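Local coordinates for uncharacterized protein (Sulfolobus solfataricus P2, PDB 2QS7), which is of unknown function but belongs to the DsrE/DsrF-like family and is a putative oxidoreductase, at residues 17-22 with 85-90; 60-65 with 74-79. All blocks are in the same frame, centred on the assembly; numbering follows the deposited sequence. Where two conformers were deposited one is given.

Contact 1 of 2, residues 17-22 with 85-90; sequences GTIDKL and PMWHQL
The indole of Trp87 lies flat against the side of Leu22, and this pair carries most of the contact. Leu22 CB sits 3.8 Å from the centroid of the five-membered ring of Trp87, only 9° off the ring normal, a CH-pi contact over the face. Beyond it the leucine branch follows the same face outward: CD1 of Leu22 comes to 3.7 Å from NE1 of Trp87, and CD2 reaches the six-membered ring near CZ2. At the foot of the indole, CB of Trp87 rests 3.4 Å from the backbone O of Leu22, so the tryptophan covers main chain as well as side chain. Ile19, one turn earlier, brings CD1 to 3.9 Å from CD1 of Trp87, approaching the ring obliquely; its CG1 stands anti to the backbone N (chi1 -167°), which directs the CD1 end to the indole.

The Trp87 ring is sandwiched, for CB of the next residue, His88, lies 3.8 Å above the plane on the face opposite Leu22. The first torsion of Trp87 (chi1 74°), with CG between the backbone N and the carbonyl carbon, places the indole alongside Leu22. Just before it, Met86 at the N-cap position gives its backbone N to OE1 of Gln89, 3.1 Å away, tying the first turn of helix 87-97 together. Farther out, Met23 and Ile51 also touch the indole, while OD2 of Asp20 is hydrogen-bonded to NE1 of Trp46 of the second subunit. The arrangement is apolar packing between the N-terminal turns of helices 19-34 and 87-97, the first of which follows strand 9-14 of the parallel sheet in this alpha/beta fold.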
# COMPACT_ATOMS: atom_id res chain seq x y z
N GLY A 17 1.37 -5.08 10.03
CA GLY A 17 1.98 -5.95 11.01
C GLY A 17 1.65 -7.43 10.84
O GLY A 17 2.01 -8.20 11.70
N THR A 18 1.00 -7.82 9.76
CA THR A 18 0.68 -9.22 9.52
C THR A 18 1.88 -9.87 8.84
O THR A 18 2.66 -9.22 8.16
CB THR A 18 -0.62 -9.40 8.70
OG1 THR A 18 -0.52 -8.65 7.47
CG2 THR A 18 -1.79 -8.88 9.49
N ILE A 19 2.03 -11.17 9.03
CA ILE A 19 3.19 -11.89 8.52
C ILE A 19 3.28 -11.84 7.00
O ILE A 19 4.38 -11.74 6.48
CB ILE A 19 3.24 -13.37 9.04
CG1 ILE A 19 4.60 -14.01 8.77
CG2 ILE A 19 2.13 -14.23 8.44
CD1 ILE A 19 5.73 -13.37 9.51
N ASP A 20 2.15 -11.88 6.32
CA ASP A 20 2.16 -11.86 4.86
C ASP A 20 2.63 -10.54 4.30
O ASP A 20 3.07 -10.49 3.16
CB ASP A 20 0.80 -12.26 4.27
CG ASP A 20 -0.33 -11.43 4.81
OD1 ASP A 20 -0.55 -11.50 6.04
OD2 ASP A 20 -1.01 -10.74 4.00
N LYS A 21 2.58 -9.47 5.09
CA LYS A 21 3.11 -8.19 4.64
C LYS A 21 4.54 -7.96 5.14
O LYS A 21 5.35 -7.32 4.48
CB LYS A 21 2.19 -7.04 5.00
CG LYS A 21 0.87 -7.11 4.24
CD LYS A 21 0.33 -5.73 3.87
CE LYS A 21 -1.04 -5.81 3.19
NZ LYS A 21 -1.67 -4.46 2.94
N LEU A 22 4.88 -8.54 6.27
CA LEU A 22 6.22 -8.39 6.79
C LEU A 22 7.20 -9.20 5.95
O LEU A 22 8.34 -8.78 5.80
CB LEU A 22 6.29 -8.79 8.27
CG LEU A 22 5.58 -7.86 9.27
CD1 LEU A 22 5.39 -8.52 10.64
CD2 LEU A 22 6.33 -6.53 9.37
N PRO A 85 14.29 -17.92 5.92
CA PRO A 85 14.46 -17.06 7.11
C PRO A 85 13.25 -16.21 7.45
O PRO A 85 12.45 -15.91 6.55
CB PRO A 85 15.63 -16.13 6.74
CG PRO A 85 16.25 -16.69 5.51
CD PRO A 85 15.31 -17.67 4.88
N MSE A 86 13.11 -15.84 8.72
CA MSE A 86 12.02 -14.96 9.17
C MSE A 86 12.30 -13.56 8.63
O MSE A 86 13.46 -13.20 8.37
CB MSE A 86 11.94 -14.94 10.71
CG MSE A 86 11.82 -16.36 11.34
SE MSE A 86 11.78 -16.48 13.35
CE MSE A 86 9.92 -16.12 13.72
N TRP A 87 11.25 -12.77 8.47
CA TRP A 87 11.39 -11.45 7.92
C TRP A 87 12.44 -10.59 8.62
O TRP A 87 13.20 -9.86 7.95
CB TRP A 87 10.03 -10.75 7.93
CG TRP A 87 9.57 -10.32 9.26
CD1 TRP A 87 8.80 -11.01 10.14
CD2 TRP A 87 9.85 -9.06 9.87
NE1 TRP A 87 8.58 -10.26 11.26
CE2 TRP A 87 9.21 -9.06 11.12
CE3 TRP A 87 10.55 -7.93 9.46
CZ2 TRP A 87 9.27 -7.97 11.99
CZ3 TRP A 87 10.62 -6.84 10.33
CH2 TRP A 87 9.98 -6.88 11.59
N HIS A 88 12.48 -10.63 9.94
CA HIS A 88 13.42 -9.80 10.67
C HIS A 88 14.86 -10.27 10.52
O HIS A 88 15.76 -9.46 10.62
CB HIS A 88 13.06 -9.66 12.15
CG HIS A 88 12.87 -10.95 12.85
ND1 HIS A 88 13.92 -11.68 13.37
CD2 HIS A 88 11.74 -11.65 13.12
CE1 HIS A 88 13.45 -12.78 13.93
NE2 HIS A 88 12.13 -12.79 13.79
N GLN A 89 15.06 -11.57 10.30
CA GLN A 89 16.39 -12.11 10.06
C GLN A 89 16.88 -11.62 8.71
O GLN A 89 18.04 -11.29 8.56
CB GLN A 89 16.37 -13.63 10.08
CG GLN A 89 16.00 -14.18 11.45
CD GLN A 89 15.90 -15.69 11.48
OE1 GLN A 89 15.59 -16.34 10.48
NE2 GLN A 89 16.15 -16.25 12.65
N LEU A 90 15.98 -11.55 7.73
CA LEU A 90 16.33 -11.01 6.42
C LEU A 90 16.74 -9.55 6.55
O LEU A 90 17.69 -9.11 5.88
CB LEU A 90 15.18 -11.17 5.42
CG LEU A 90 14.79 -12.58 4.94
CD1 LEU A 90 13.52 -12.52 4.10
CD2 LEU A 90 15.91 -13.28 4.18

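Contact 2 of 2, residues 60-65 with 74-79; sequences QPPQID and IMMQKM
Pro62 and Met76 meet through their outermost carbons: CG of the proline ring lies 3.8 Å from CE of Met76 (modelled, like Met75, as selenomethionine), at van der Waals distance. Met76 gets there by folding back on itself, with bends at chi2 (-49°) and chi3 (-63°) that bring its terminal methyl to the proline. A second approach is looser, CD1 of Ile64 standing 4.4 Å from SE of Met76.

The more enclosed part of the contact is around Ile64 and Met75, for Met75 is buried and Ile64 only partly exposed. In the model the two side chains point toward one another, tip to tip, but their terminal methyls are placed nearer than carbons can sit, so their exact spacing is doubtful. Met75 extends from the helix with CG anti to the backbone N (chi1 -173°) before bending at its last torsion. Phe112 of the second subunit also packs on Met75. Ile64 in turn leans on Ile19 of helix 19-34, as does Pro62, so both loop residues touch two helices.

The Pro62 side is by contrast exposed, and it touches helix 72-81 through a single methyl. The backbones stay well apart, the nearest CA atoms, those of Pro62 and Met76, being 9.3 Å from each other, so the gap is bridged by side chains alone. No hydrogen bond crosses between 60-65 and 74-79. The contact therefore depends on apolar surface contributed by Pro62, Ile64, Met75 and Met76, and neither the distances nor the approach of these groups is set by a directional bond between the segments.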
# COMPACT_ATOMS: atom_id res chain seq x y z
N GLN A 60 3.36 -16.76 20.33
CA GLN A 60 2.09 -16.83 19.59
C GLN A 60 2.31 -16.88 18.06
O GLN A 60 3.14 -16.13 17.52
CB GLN A 60 1.12 -15.72 20.02
CG GLN A 60 0.49 -15.93 21.42
N PRO A 61 1.57 -17.77 17.37
CA PRO A 61 1.74 -17.96 15.92
C PRO A 61 1.50 -16.68 15.13
O PRO A 61 0.51 -15.99 15.39
CB PRO A 61 0.68 -19.04 15.58
CG PRO A 61 -0.28 -19.06 16.72
CD PRO A 61 0.49 -18.64 17.93
N PRO A 62 2.39 -16.36 14.17
CA PRO A 62 2.25 -15.11 13.38
C PRO A 62 0.84 -14.93 12.81
O PRO A 62 0.16 -15.92 12.50
CB PRO A 62 3.31 -15.24 12.27
CG PRO A 62 3.85 -16.69 12.37
CD PRO A 62 3.58 -17.15 13.77
N GLN A 63 0.41 -13.68 12.66
CA GLN A 63 -0.95 -13.42 12.19
C GLN A 63 -0.97 -13.15 10.69
O GLN A 63 -0.29 -12.27 10.23
CB GLN A 63 -1.62 -12.28 12.99
CG GLN A 63 -0.71 -11.02 13.22
CD GLN A 63 -1.47 -9.69 13.50
OE1 GLN A 63 -2.67 -9.68 13.77
NE2 GLN A 63 -0.74 -8.58 13.40
N ILE A 64 -1.73 -13.95 9.94
CA ILE A 64 -1.94 -13.73 8.52
C ILE A 64 -3.11 -12.75 8.37
O ILE A 64 -3.99 -12.66 9.23
CB ILE A 64 -2.40 -15.03 7.77
CG1 ILE A 64 -1.38 -16.15 7.84
CG2 ILE A 64 -2.61 -14.75 6.27
CD1 ILE A 64 -0.23 -15.94 6.88
N ASP A 65 -3.13 -12.01 7.27
CA ASP A 65 -4.24 -11.13 6.96
C ASP A 65 -5.53 -11.99 6.93
O ASP A 65 -5.58 -13.00 6.23
CB ASP A 65 -3.99 -10.45 5.61
CG ASP A 65 -5.05 -9.40 5.24
OD1 ASP A 65 -6.22 -9.56 5.62
OD2 ASP A 65 -4.70 -8.42 4.54
N ILE A 74 -0.68 -23.13 3.90
CA ILE A 74 0.10 -23.49 2.68
C ILE A 74 1.42 -22.72 2.65
O ILE A 74 2.49 -23.30 2.40
CB ILE A 74 -0.63 -23.15 1.33
CG1 ILE A 74 -1.87 -24.03 1.13
CG2 ILE A 74 0.32 -23.34 0.13
CD1 ILE A 74 -2.52 -23.87 -0.26
N MSE A 75 1.33 -21.42 2.91
CA MSE A 75 2.48 -20.56 2.89
C MSE A 75 3.43 -20.86 4.06
O MSE A 75 4.64 -21.03 3.85
CB MSE A 75 2.03 -19.10 2.91
CG MSE A 75 3.14 -18.09 2.73
SE MSE A 75 2.45 -16.29 3.13
CE MSE A 75 1.79 -16.66 5.00
N MSE A 76 2.89 -20.93 5.28
CA MSE A 76 3.72 -21.16 6.47
C MSE A 76 4.46 -22.48 6.37
O MSE A 76 5.66 -22.54 6.61
CB MSE A 76 2.86 -21.09 7.74
CG MSE A 76 2.17 -19.72 7.91
SE MSE A 76 3.44 -18.25 7.71
CE MSE A 76 4.60 -18.72 9.29
N GLN A 77 3.73 -23.53 5.96
CA GLN A 77 4.29 -24.86 5.79
C GLN A 77 5.41 -24.85 4.73
O GLN A 77 6.49 -25.38 4.98
CB GLN A 77 3.20 -25.87 5.41
N LYS A 78 5.17 -24.22 3.58
CA LYS A 78 6.14 -24.24 2.48
C LYS A 78 7.41 -23.46 2.77
O LYS A 78 8.47 -23.76 2.21
CB LYS A 78 5.50 -23.75 1.17
N MSE A 79 7.31 -22.47 3.66
CA MSE A 79 8.47 -21.66 4.05
C MSE A 79 9.32 -22.33 5.13
O MSE A 79 10.55 -22.26 5.06
CB MSE A 79 8.06 -20.26 4.47
CG MSE A 79 7.62 -19.43 3.31
SE MSE A 79 7.13 -17.75 4.00
CE MSE A 79 8.85 -17.08 4.65

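Contacts 1 and 2 have centres about 10 Å apart and share the start of helix 19-34 as common ground. The loop 60-65 is fastened there by two probable hydrogen bonds, Ile19 N to Gln63 O at 2.8 Å and Asp65 N to Asp20 OD1 at 2.9 Å. Ile19 joins the apolar sides as well: its CG2 packs on Ile64, while its other branch serves contact 1. Of two helices that follow each other in the chain, 72-81 supplies the second half of contact 2 and 87-97 that of contact 1. The centre of contact 1, a buried one, is about 7 Å from the centre of the chain, that of contact 2 about 16 Å; both touch the second subunit.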